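Local coordinates for protein beta-mannosidase (Trichoderma harzianum, PDB 4CVU) that probably hydrolyses terminal beta-mannosidic linkages, as a fungal beta-mannosidase of glycoside hydrolase family 2, at residues R192-D197 with L389-A394; G210-G215 with S424-P429; D402-L407 with P429-D434. All coordinates share one frame; numbering follows the deposited sequence.

Interaction 1 (R192-D197 with L389-A394)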
loop_
_atom_site.group_PDB
_atom_site.type_symbol
_atom_site.label_atom_id
_atom_site.label_comp_id
_atom_site.label_asym_id
_atom_site.label_seq_id
_atom_site.Cartn_x
_atom_site.Cartn_y
_atom_site.Cartn_z
ATOM N N ARG A 192 -24.999 -6.642 -24.255
ATOM C CA ARG A 192 -23.898 -6.423 -25.176
ATOM C C ARG A 192 -22.891 -5.445 -24.554
ATOM O O ARG A 192 -22.853 -4.248 -24.876
ATOM C CB ARG A 192 -24.440 -5.906 -26.515
ATOM C CG ARG A 192 -25.424 -6.838 -27.164
ATOM C CD ARG A 192 -24.900 -8.237 -27.276
ATOM N NE ARG A 192 -23.537 -8.227 -27.810
ATOM C CZ ARG A 192 -22.568 -9.082 -27.487
ATOM N NH1 ARG A 192 -22.764 -10.069 -26.615
ATOM N NH2 ARG A 192 -21.374 -8.967 -28.063
ATOM N N LYS A 193 -22.078 -6.016 -23.656
ATOM C CA LYS A 193 -21.044 -5.331 -22.874
ATOM C C LYS A 193 -19.930 -6.354 -22.743
ATOM O O LYS A 193 -20.149 -7.601 -22.760
ATOM C CB LYS A 193 -21.579 -4.876 -21.485
ATOM C CG LYS A 193 -20.570 -4.152 -20.564
ATOM C CD LYS A 193 -21.260 -3.418 -19.414
ATOM C CE LYS A 193 -20.305 -2.819 -18.356
ATOM N NZ LYS A 193 -19.004 -2.374 -18.921
ATOM N N GLU A 194 -18.728 -5.832 -22.638
ATOM C CA GLU A 194 -17.496 -6.614 -22.558
ATOM C C GLU A 194 -17.704 -7.586 -21.432
ATOM O O GLU A 194 -17.952 -7.241 -20.313
ATOM C CB GLU A 194 -16.310 -5.648 -22.330
ATOM C CG GLU A 194 -14.991 -6.263 -21.927
ATOM C CD GLU A 194 -13.810 -5.278 -21.889
ATOM O OE1 GLU A 194 -13.761 -4.505 -20.959
ATOM O OE2 GLU A 194 -12.948 -5.292 -22.741
ATOM N N GLN A 195 -17.656 -8.869 -21.764
ATOM C CA GLN A 195 -18.036 -9.856 -20.835
ATOM C C GLN A 195 -17.164 -9.959 -19.597
ATOM O O GLN A 195 -17.679 -10.259 -18.556
ATOM C CB GLN A 195 -18.215 -11.212 -21.536
ATOM C CG GLN A 195 -19.211 -11.173 -22.655
ATOM C CD GLN A 195 -20.667 -11.300 -22.251
ATOM O OE1 GLN A 195 -21.224 -12.402 -22.159
ATOM N NE2 GLN A 195 -21.332 -10.157 -22.066
ATOM N N ASN A 196 -15.866 -9.727 -19.705
ATOM C CA ASN A 196 -14.992 -9.798 -18.600
ATOM C C ASN A 196 -15.206 -8.716 -17.565
ATOM O O ASN A 196 -14.708 -8.819 -16.499
ATOM C CB ASN A 196 -13.539 -9.917 -18.975
ATOM C CG ASN A 196 -13.004 -8.702 -19.625
ATOM O OD1 ASN A 196 -13.137 -8.499 -20.799
ATOM N ND2 ASN A 196 -12.419 -7.840 -18.808
ATOM N N ASP A 197 -16.021 -7.742 -17.893
ATOM C CA ASP A 197 -16.369 -6.660 -16.962
ATOM C C ASP A 197 -17.168 -7.142 -15.747
ATOM O O ASP A 197 -17.261 -6.446 -14.759
ATOM C CB ASP A 197 -17.166 -5.623 -17.713
ATOM C CG ASP A 197 -16.366 -4.830 -18.657
ATOM O OD1 ASP A 197 -15.180 -5.119 -18.859
ATOM O OD2 ASP A 197 -16.925 -3.860 -19.192
ATOM N N LEU A 389 -4.183 -12.162 -26.423
ATOM C CA LEU A 389 -4.242 -10.802 -25.879
ATOM C C LEU A 389 -5.579 -10.622 -25.187
ATOM O O LEU A 389 -6.643 -10.761 -25.807
ATOM C CB LEU A 389 -4.116 -9.808 -27.015
ATOM C CG LEU A 389 -4.281 -8.340 -26.597
ATOM C CD1 LEU A 389 -3.102 -7.943 -25.742
ATOM C CD2 LEU A 389 -4.398 -7.480 -27.840
ATOM N N ILE A 390 -5.532 -10.295 -23.904
ATOM C CA ILE A 390 -6.718 -9.951 -23.134
ATOM C C ILE A 390 -6.689 -8.429 -22.890
ATOM O O ILE A 390 -5.667 -7.780 -23.137
ATOM C CB ILE A 390 -6.809 -10.723 -21.806
ATOM C CG1 ILE A 390 -5.665 -10.340 -20.878
ATOM C CG2 ILE A 390 -6.832 -12.240 -22.061
ATOM C CD1 ILE A 390 -6.055 -10.288 -19.425
ATOM N N PRO A 391 -7.806 -7.849 -22.468
ATOM C CA PRO A 391 -7.762 -6.383 -22.254
ATOM C C PRO A 391 -6.677 -6.014 -21.251
ATOM O O PRO A 391 -6.621 -6.596 -20.177
ATOM C CB PRO A 391 -9.143 -6.065 -21.701
ATOM C CG PRO A 391 -9.997 -7.199 -22.171
ATOM C CD PRO A 391 -9.142 -8.410 -22.194
ATOM N N PRO A 392 -5.830 -5.044 -21.586
ATOM C CA PRO A 392 -4.743 -4.619 -20.632
ATOM C C PRO A 392 -5.234 -3.903 -19.353
ATOM O O PRO A 392 -4.456 -3.762 -18.414
ATOM C CB PRO A 392 -3.918 -3.640 -21.473
ATOM C CG PRO A 392 -4.946 -3.035 -22.390
ATOM C CD PRO A 392 -5.878 -4.179 -22.764
ATOM N N ASP A 393 -6.507 -3.492 -19.290
ATOM C CA ASP A 393 -6.995 -2.709 -18.175
ATOM C C ASP A 393 -8.471 -3.014 -18.004
ATOM O O ASP A 393 -9.151 -3.412 -18.953
ATOM C CB ASP A 393 -6.713 -1.237 -18.440
ATOM C CG ASP A 393 -6.601 -0.379 -17.165
ATOM O OD1 ASP A 393 -7.659 0.009 -16.575
ATOM O OD2 ASP A 393 -5.451 -0.044 -16.743
ATOM N N ALA A 394 -8.972 -2.865 -16.783
ATOM C CA ALA A 394 -10.404 -3.002 -16.583
ATOM C C ALA A 394 -11.155 -1.746 -17.076
ATOM O O ALA A 394 -12.386 -1.782 -17.245
ATOM C CB ALA A 394 -10.721 -3.329 -15.128
HETATM O O HOH W 1 -11.475 -5.022 -19.297
HETATM O O HOH W 2 -13.822 -3.958 -16.723
#
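Pro391 receives both side chains that reach across. Its CG lies 3.6 Å from Glu194 OE2, with CB slightly farther from the same oxygen. The amide end of Asn196 rests against CG as well. Each side chain slides past the proline ring, running the opposite way. Glu194 gets there with CG opposite the backbone N (chi1 167°) and the rest of the chain straight. These touches are van der Waals contacts, and water makes the polar links. One water donates to Glu194 OE1 at 2.9 Å and to Asp393 O. A second donates to Ala394 O at 2.7 Å and more weakly to Asp197 OD1. The other carboxylate oxygen of the glutamate, OE2, accepts the indole N-H of Trp396.

Behind this shell, Lys193 NZ forms a salt bridge to the anti lone pair of Asp197 OD2, at 2.6 Å. The ammonium also meets Asp113 and Pro208 O. Gln195 NE2 donates to Lys193 O at 2.9 Å in a nearly straight bond (165°). Asp197 N closes the short 3-10 turn onto Glu194 O.

Residues 192-197 belong to the long loop between helix 159-168 and strand 215-221. Residues 389-394 leave strand 380-389 and lead to helix 401-413, which Pro392 touches. Leu389 pairs by its backbone with Arg420 of the parallel strand 418-421, and Arg192 packs on helix 458-475.

Interaction 2 (G210-G215 with S424-P429)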
loop_
_atom_site.group_PDB
_atom_site.type_symbol
_atom_site.label_atom_id
_atom_site.label_comp_id
_atom_site.label_asym_id
_atom_site.label_seq_id
_atom_site.Cartn_x
_atom_site.Cartn_y
_atom_site.Cartn_z
ATOM N N GLY A 210 -19.805 4.563 -18.715
ATOM C CA GLY A 210 -19.456 5.923 -19.118
ATOM C C GLY A 210 -19.246 6.054 -20.618
ATOM O O GLY A 210 -19.350 5.053 -21.361
ATOM N N PRO A 211 -18.936 7.278 -21.065
ATOM C CA PRO A 211 -18.631 7.531 -22.445
ATOM C C PRO A 211 -17.233 6.994 -22.711
ATOM O O PRO A 211 -16.239 7.709 -22.586
ATOM C CB PRO A 211 -18.710 9.064 -22.540
ATOM C CG PRO A 211 -18.281 9.540 -21.216
ATOM C CD PRO A 211 -18.762 8.494 -20.242
ATOM N N TRP A 212 -17.155 5.723 -23.058
ATOM C CA TRP A 212 -15.897 5.023 -23.107
ATOM C C TRP A 212 -15.082 5.228 -24.363
ATOM O O TRP A 212 -13.947 4.830 -24.431
ATOM C CB TRP A 212 -16.134 3.540 -22.857
ATOM C CG TRP A 212 -16.481 2.769 -24.008
ATOM C CD1 TRP A 212 -17.691 2.687 -24.610
ATOM C CD2 TRP A 212 -15.623 1.887 -24.719
ATOM N NE1 TRP A 212 -17.636 1.811 -25.660
ATOM C CE2 TRP A 212 -16.374 1.296 -25.731
ATOM C CE3 TRP A 212 -14.286 1.529 -24.586
ATOM C CZ2 TRP A 212 -15.830 0.408 -26.626
ATOM C CZ3 TRP A 212 -13.765 0.609 -25.453
ATOM C CH2 TRP A 212 -14.521 0.087 -26.479
ATOM N N GLN A 213 -15.681 5.834 -25.366
ATOM C CA GLN A 213 -14.988 6.166 -26.595
ATOM C C GLN A 213 -15.358 7.594 -27.009
ATOM O O GLN A 213 -16.233 8.197 -26.446
ATOM C CB GLN A 213 -15.319 5.188 -27.698
ATOM C CG GLN A 213 -14.706 3.819 -27.538
ATOM C CD GLN A 213 -13.228 3.769 -27.861
ATOM O OE1 GLN A 213 -12.822 3.859 -29.001
ATOM N NE2 GLN A 213 -12.416 3.582 -26.846
ATOM N N PRO A 214 -14.601 8.127 -28.008
ATOM C CA PRO A 214 -14.899 9.525 -28.360
ATOM C C PRO A 214 -16.266 9.813 -28.926
ATOM O O PRO A 214 -16.986 8.941 -29.355
ATOM C CB PRO A 214 -13.884 9.838 -29.457
ATOM C CG PRO A 214 -12.731 9.001 -29.140
ATOM C CD PRO A 214 -13.375 7.704 -28.785
ATOM N N GLY A 215 -16.627 11.072 -28.874
ATOM C CA GLY A 215 -17.933 11.507 -29.315
ATOM C C GLY A 215 -17.923 12.971 -29.670
ATOM O O GLY A 215 -17.037 13.711 -29.263
ATOM N N SER A 424 -14.355 -12.522 -24.539
ATOM C CA SER A 424 -14.779 -11.147 -24.692
ATOM C C SER A 424 -14.286 -10.278 -23.575
ATOM O O SER A 424 -14.656 -10.457 -22.401
ATOM C CB SER A 424 -16.314 -11.010 -24.787
ATOM O OG SER A 424 -16.759 -9.640 -24.614
ATOM N N GLY A 425 -13.256 -9.553 -23.987
ATOM C CA GLY A 425 -13.075 -8.112 -23.843
ATOM C C GLY A 425 -13.850 -7.420 -24.960
ATOM O O GLY A 425 -15.097 -7.349 -24.911
ATOM N N THR A 426 -13.145 -6.902 -25.952
ATOM C CA THR A 426 -13.802 -6.005 -26.875
ATOM C C THR A 426 -13.237 -5.920 -28.277
ATOM O O THR A 426 -12.136 -6.413 -28.514
ATOM C CB THR A 426 -13.770 -4.596 -26.258
ATOM O OG1 THR A 426 -14.794 -3.785 -26.856
ATOM C CG2 THR A 426 -12.458 -3.950 -26.449
ATOM N N TYR A 427 -13.966 -5.227 -29.178
ATOM C CA TYR A 427 -13.435 -4.843 -30.496
ATOM C C TYR A 427 -12.432 -3.727 -30.300
ATOM O O TYR A 427 -12.769 -2.686 -29.760
ATOM C CB TYR A 427 -14.543 -4.407 -31.510
ATOM C CG TYR A 427 -15.666 -5.402 -31.629
ATOM C CD1 TYR A 427 -15.548 -6.517 -32.445
ATOM C CD2 TYR A 427 -16.816 -5.269 -30.860
ATOM C CE1 TYR A 427 -16.568 -7.452 -32.526
ATOM C CE2 TYR A 427 -17.845 -6.186 -30.942
ATOM C CZ TYR A 427 -17.702 -7.289 -31.753
ATOM O OH TYR A 427 -18.727 -8.209 -31.782
ATOM N N LEU A 428 -11.191 -3.945 -30.748
ATOM C CA LEU A 428 -10.144 -2.974 -30.510
ATOM C C LEU A 428 -10.373 -1.710 -31.298
ATOM O O LEU A 428 -10.836 -1.725 -32.458
ATOM C CB LEU A 428 -8.745 -3.531 -30.841
ATOM C CG LEU A 428 -8.292 -4.791 -30.092
ATOM C CD1 LEU A 428 -6.883 -5.144 -30.510
ATOM C CD2 LEU A 428 -8.362 -4.627 -28.576
ATOM N N PRO A 429 -10.035 -0.584 -30.688
ATOM C CA PRO A 429 -10.108 0.673 -31.429
ATOM C C PRO A 429 -9.122 0.712 -32.594
ATOM O O PRO A 429 -8.105 0.016 -32.557
ATOM C CB PRO A 429 -9.728 1.719 -30.361
ATOM C CG PRO A 429 -10.016 1.072 -29.061
ATOM C CD PRO A 429 -9.778 -0.396 -29.256
#
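Gln213 and Pro429 mark the nearest backbone approach, with their CA atoms 8.8 Å apart. The two segments have no regular structure where they meet. Pro211 is the centre of an inverse gamma turn. In the other segment the peptide bond before Ser424 is cis, and Pro429 is the N-cap residue of helix 430-439.

Two pairs of side chains touch. Trp212 CH2 comes within 3.9 Å of Thr426 OG1, approaching obliquely as the two side chains pass in opposite directions. Gln213 crosses Pro429 at about a right angle, and its OE1 lies 4.0 Å from Pro429 CG. The glutamine is bent at chi2 (-76°), which turns its amide back toward its own backbone. There NE2 donates to Trp212 O at 3.1 Å, in a bent bond tilted from the carbonyl plane. Gln213 CG also sits over the centre of one face of the Trp212 ring, 3.4 Å above it. The indole N-H is bound elsewhere, to Gln131 O.

This is mostly buried packing between domains. A loop of the galactose-binding-like domain lies against the loop after strand 418-421. That strand is one of the parallel strands of what is probably the family's beta/alpha barrel.

Interaction 3 (D402-L407 with P429-D434). With CD (cadmium ion), chain R; CD (cadmium ion), chain S; CD (cadmium ion), chain B.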
loop_
_atom_site.group_PDB
_atom_site.type_symbol
_atom_site.label_atom_id
_atom_site.label_comp_id
_atom_site.label_asym_id
_atom_site.label_seq_id
_atom_site.Cartn_x
_atom_site.Cartn_y
_atom_site.Cartn_z
ATOM N N ASP A 402 1.311 4.860 -25.380
ATOM C CA ASP A 402 2.562 4.432 -24.755
ATOM C C ASP A 402 2.471 3.039 -24.161
ATOM O O ASP A 402 3.365 2.231 -24.359
ATOM C CB ASP A 402 2.973 5.399 -23.658
ATOM C CG ASP A 402 3.597 6.664 -24.188
ATOM O OD1 ASP A 402 3.875 6.774 -25.395
ATOM O OD2 ASP A 402 3.833 7.583 -23.360
ATOM N N ARG A 403 1.401 2.776 -23.407
ATOM C CA ARG A 403 1.217 1.490 -22.779
ATOM C C ARG A 403 1.133 0.384 -23.842
ATOM O O ARG A 403 1.687 -0.686 -23.657
ATOM C CB ARG A 403 -0.022 1.459 -21.877
ATOM C CG ARG A 403 0.203 1.993 -20.462
ATOM C CD ARG A 403 -1.097 2.026 -19.639
ATOM N NE ARG A 403 -1.523 0.653 -19.346
ATOM C CZ ARG A 403 -2.636 0.297 -18.705
ATOM N NH1 ARG A 403 -3.441 1.208 -18.217
ATOM N NH2 ARG A 403 -2.891 -1.010 -18.496
ATOM N N MET A 404 0.423 0.635 -24.945
ATOM C CA MET A 404 0.224 -0.400 -25.961
ATOM C C MET A 404 1.462 -0.518 -26.864
ATOM O O MET A 404 1.811 -1.606 -27.298
ATOM C CB MET A 404 -1.030 -0.131 -26.789
ATOM C CG MET A 404 -2.317 -0.276 -25.990
ATOM S SD MET A 404 -2.527 -1.946 -25.329
ATOM C CE MET A 404 -2.244 -2.935 -26.807
ATOM N N ASN A 405 2.163 0.590 -27.095
ATOM C CA ASN A 405 3.448 0.494 -27.775
ATOM C C ASN A 405 4.485 -0.364 -27.013
ATOM O O ASN A 405 5.120 -1.245 -27.628
ATOM C CB ASN A 405 3.981 1.896 -28.153
ATOM C CG ASN A 405 3.430 2.370 -29.512
ATOM O OD1 ASN A 405 3.563 1.670 -30.501
ATOM N ND2 ASN A 405 2.812 3.535 -29.545
ATOM N N ARG A 406 4.593 -0.179 -25.685
ATOM C CA ARG A 406 5.487 -1.027 -24.874
ATOM C C ARG A 406 5.092 -2.499 -24.958
ATOM O O ARG A 406 5.934 -3.392 -24.994
ATOM C CB ARG A 406 5.461 -0.617 -23.411
ATOM C CG ARG A 406 6.074 0.779 -23.176
ATOM C CD ARG A 406 6.376 0.999 -21.706
ATOM N NE ARG A 406 5.213 1.219 -20.864
ATOM C CZ ARG A 406 4.663 2.426 -20.627
ATOM N NH1 ARG A 406 5.102 3.507 -21.212
ATOM N NH2 ARG A 406 3.636 2.535 -19.788
ATOM N N LEU A 407 3.785 -2.746 -24.907
ATOM C CA LEU A 407 3.287 -4.119 -25.045
ATOM C C LEU A 407 3.645 -4.692 -26.422
ATOM O O LEU A 407 3.988 -5.902 -26.541
ATOM C CB LEU A 407 1.780 -4.153 -24.811
ATOM C CG LEU A 407 1.108 -5.524 -24.927
ATOM C CD1 LEU A 407 -0.098 -5.544 -23.985
ATOM C CD2 LEU A 407 0.643 -5.820 -26.328
ATOM N N PRO A 429 -10.035 -0.584 -30.688
ATOM C CA PRO A 429 -10.108 0.673 -31.429
ATOM C C PRO A 429 -9.122 0.712 -32.594
ATOM O O PRO A 429 -8.105 0.016 -32.557
ATOM C CB PRO A 429 -9.728 1.719 -30.361
ATOM C CG PRO A 429 -10.016 1.072 -29.061
ATOM C CD PRO A 429 -9.778 -0.396 -29.256
ATOM N N ASP A 430 -9.435 1.508 -33.623
ATOM C CA ASP A 430 -8.594 1.669 -34.796
ATOM C C ASP A 430 -7.102 1.877 -34.444
ATOM O O ASP A 430 -6.230 1.293 -35.087
ATOM C CB ASP A 430 -9.110 2.847 -35.698
ATOM C CG ASP A 430 -8.109 3.239 -36.813
ATOM O OD1 ASP A 430 -7.748 2.415 -37.721
ATOM O OD2 ASP A 430 -7.661 4.409 -36.807
ATOM N N TRP A 431 -6.818 2.718 -33.456
ATOM C CA TRP A 431 -5.443 3.042 -33.152
ATOM C C TRP A 431 -4.580 1.844 -32.720
ATOM O O TRP A 431 -3.378 1.865 -32.941
ATOM C CB TRP A 431 -5.331 4.215 -32.173
ATOM C CG TRP A 431 -5.784 3.954 -30.774
ATOM C CD1 TRP A 431 -7.029 4.177 -30.250
ATOM C CD2 TRP A 431 -4.977 3.483 -29.696
ATOM N NE1 TRP A 431 -7.049 3.850 -28.918
ATOM C CE2 TRP A 431 -5.805 3.421 -28.550
ATOM C CE3 TRP A 431 -3.635 3.095 -29.585
ATOM C CZ2 TRP A 431 -5.325 2.996 -27.302
ATOM C CZ3 TRP A 431 -3.167 2.676 -28.351
ATOM C CH2 TRP A 431 -4.013 2.633 -27.223
ATOM N N ILE A 432 -5.192 0.792 -32.179
ATOM C CA ILE A 432 -4.450 -0.391 -31.758
ATOM C C ILE A 432 -4.155 -1.304 -32.965
ATOM O O ILE A 432 -3.056 -1.829 -33.071
ATOM C CB ILE A 432 -5.189 -1.169 -30.636
ATOM C CG1 ILE A 432 -5.257 -0.316 -29.377
ATOM C CG2 ILE A 432 -4.468 -2.482 -30.336
ATOM C CD1 ILE A 432 -5.986 -0.952 -28.209
ATOM N N TYR A 433 -5.140 -1.513 -33.837
ATOM C CA TYR A 433 -4.914 -2.206 -35.111
ATOM C C TYR A 433 -3.863 -1.451 -35.929
ATOM O O TYR A 433 -3.083 -2.060 -36.622
ATOM C CB TYR A 433 -6.207 -2.359 -35.943
ATOM C CG TYR A 433 -7.071 -3.568 -35.574
ATOM C CD1 TYR A 433 -8.041 -3.494 -34.574
ATOM C CD2 TYR A 433 -6.934 -4.779 -36.247
ATOM C CE1 TYR A 433 -8.830 -4.606 -34.233
ATOM C CE2 TYR A 433 -7.736 -5.879 -35.930
ATOM C CZ TYR A 433 -8.686 -5.787 -34.921
ATOM O OH TYR A 433 -9.490 -6.874 -34.576
ATOM N N ASP A 434 -3.825 -0.123 -35.837
ATOM C CA ASP A 434 -2.780 0.639 -36.518
ATOM C C ASP A 434 -1.382 0.220 -36.119
ATOM O O ASP A 434 -0.483 0.139 -36.970
ATOM C CB ASP A 434 -2.897 2.136 -36.202
ATOM C CG ASP A 434 -3.996 2.805 -36.967
ATOM O OD1 ASP A 434 -4.597 2.187 -37.905
ATOM O OD2 ASP A 434 -4.249 3.976 -36.606
HETATM CD CD CD R . -5.988 4.385 -38.344
HETATM CD CD CD S . -10.183 2.527 -38.791
HETATM CD CD CD B . 4.691 9.339 -24.406
HETATM O O HOH W 3 -5.576 6.453 -38.058
HETATM O O HOH W 4 -6.398 4.149 -40.864
HETATM O O HOH W 5 -10.055 5.194 -38.930
HETATM O O HOH W 6 -10.786 0.729 -37.242
#
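Met404 and the indole of Trp431 cross at about a right angle. Met404 CG comes within 3.6 Å of Trp431 CH2, with CZ3 close behind, and its approach to the ring is oblique. Ile432 CG1 lies on one face of the indole, 3.6 Å above the plane and shifted toward the rim.

Bends at chi2 (-61°) and chi3 carry the Met404 methyl round toward Ile432. Met404 CE then meets Ile432 CG2 at 4.2 Å. Met404 thus touches two successive residues of the partner helix. A bound di(hydroxyethyl)ether also lies about 3 Å from the Trp431 side chain. Without the indole, as with an alanine here, Met404 CG is likely to lose its aromatic partner, and a gap would open between the two helices.

The first turn of helix 430-439 holds metal. Asp430 and Asp434, one turn apart, each grip the same cadmium ion with both carboxylate oxygens. The closest of these is Asp430 OD2, at 2.3 Å from that cadmium. Two waters complete the ligands found. Asp430 OD1 bridges to a second cadmium at 2.7 Å, which two waters and His477 also bind. Asp402 OD2 binds a third cadmium, at 2.2 Å.

Helix 401-413 links the parallel strands 380-389 and 418-421 as a beta-alpha-beta crossover. Helix 430-439 follows and leads on to strand 442-446. Asn405 OD1 accepts a hydrogen bond from Arg439, the last residue of helix 430-439. Tyr433 OH bonds Ser445 OG on strand 442-446.

In the fold
The three contacts form a continuous patch. Interactions 1 and 2 have centres 10 Å apart and join directly: Asn196 N probably bonds Ser424 O at 3.0 Å. In both, a loop of the galactose-binding-like domain meets a loop that follows a parallel strand. The latter loops leave the C-terminal strand ends, where the active site of such barrels lies, so it is probably nearby. Interaction 3 is helix packing, its centre 16 Å from interaction 1 and 13 Å from interaction 2. Asp393 OD2 ties it to interaction 1 through a salt bridge to Arg403 NH1 at 2.8 Å. Pro429 is shared by interactions 2 and 3, and its side chain lies about 8 Å from a bound cadmium.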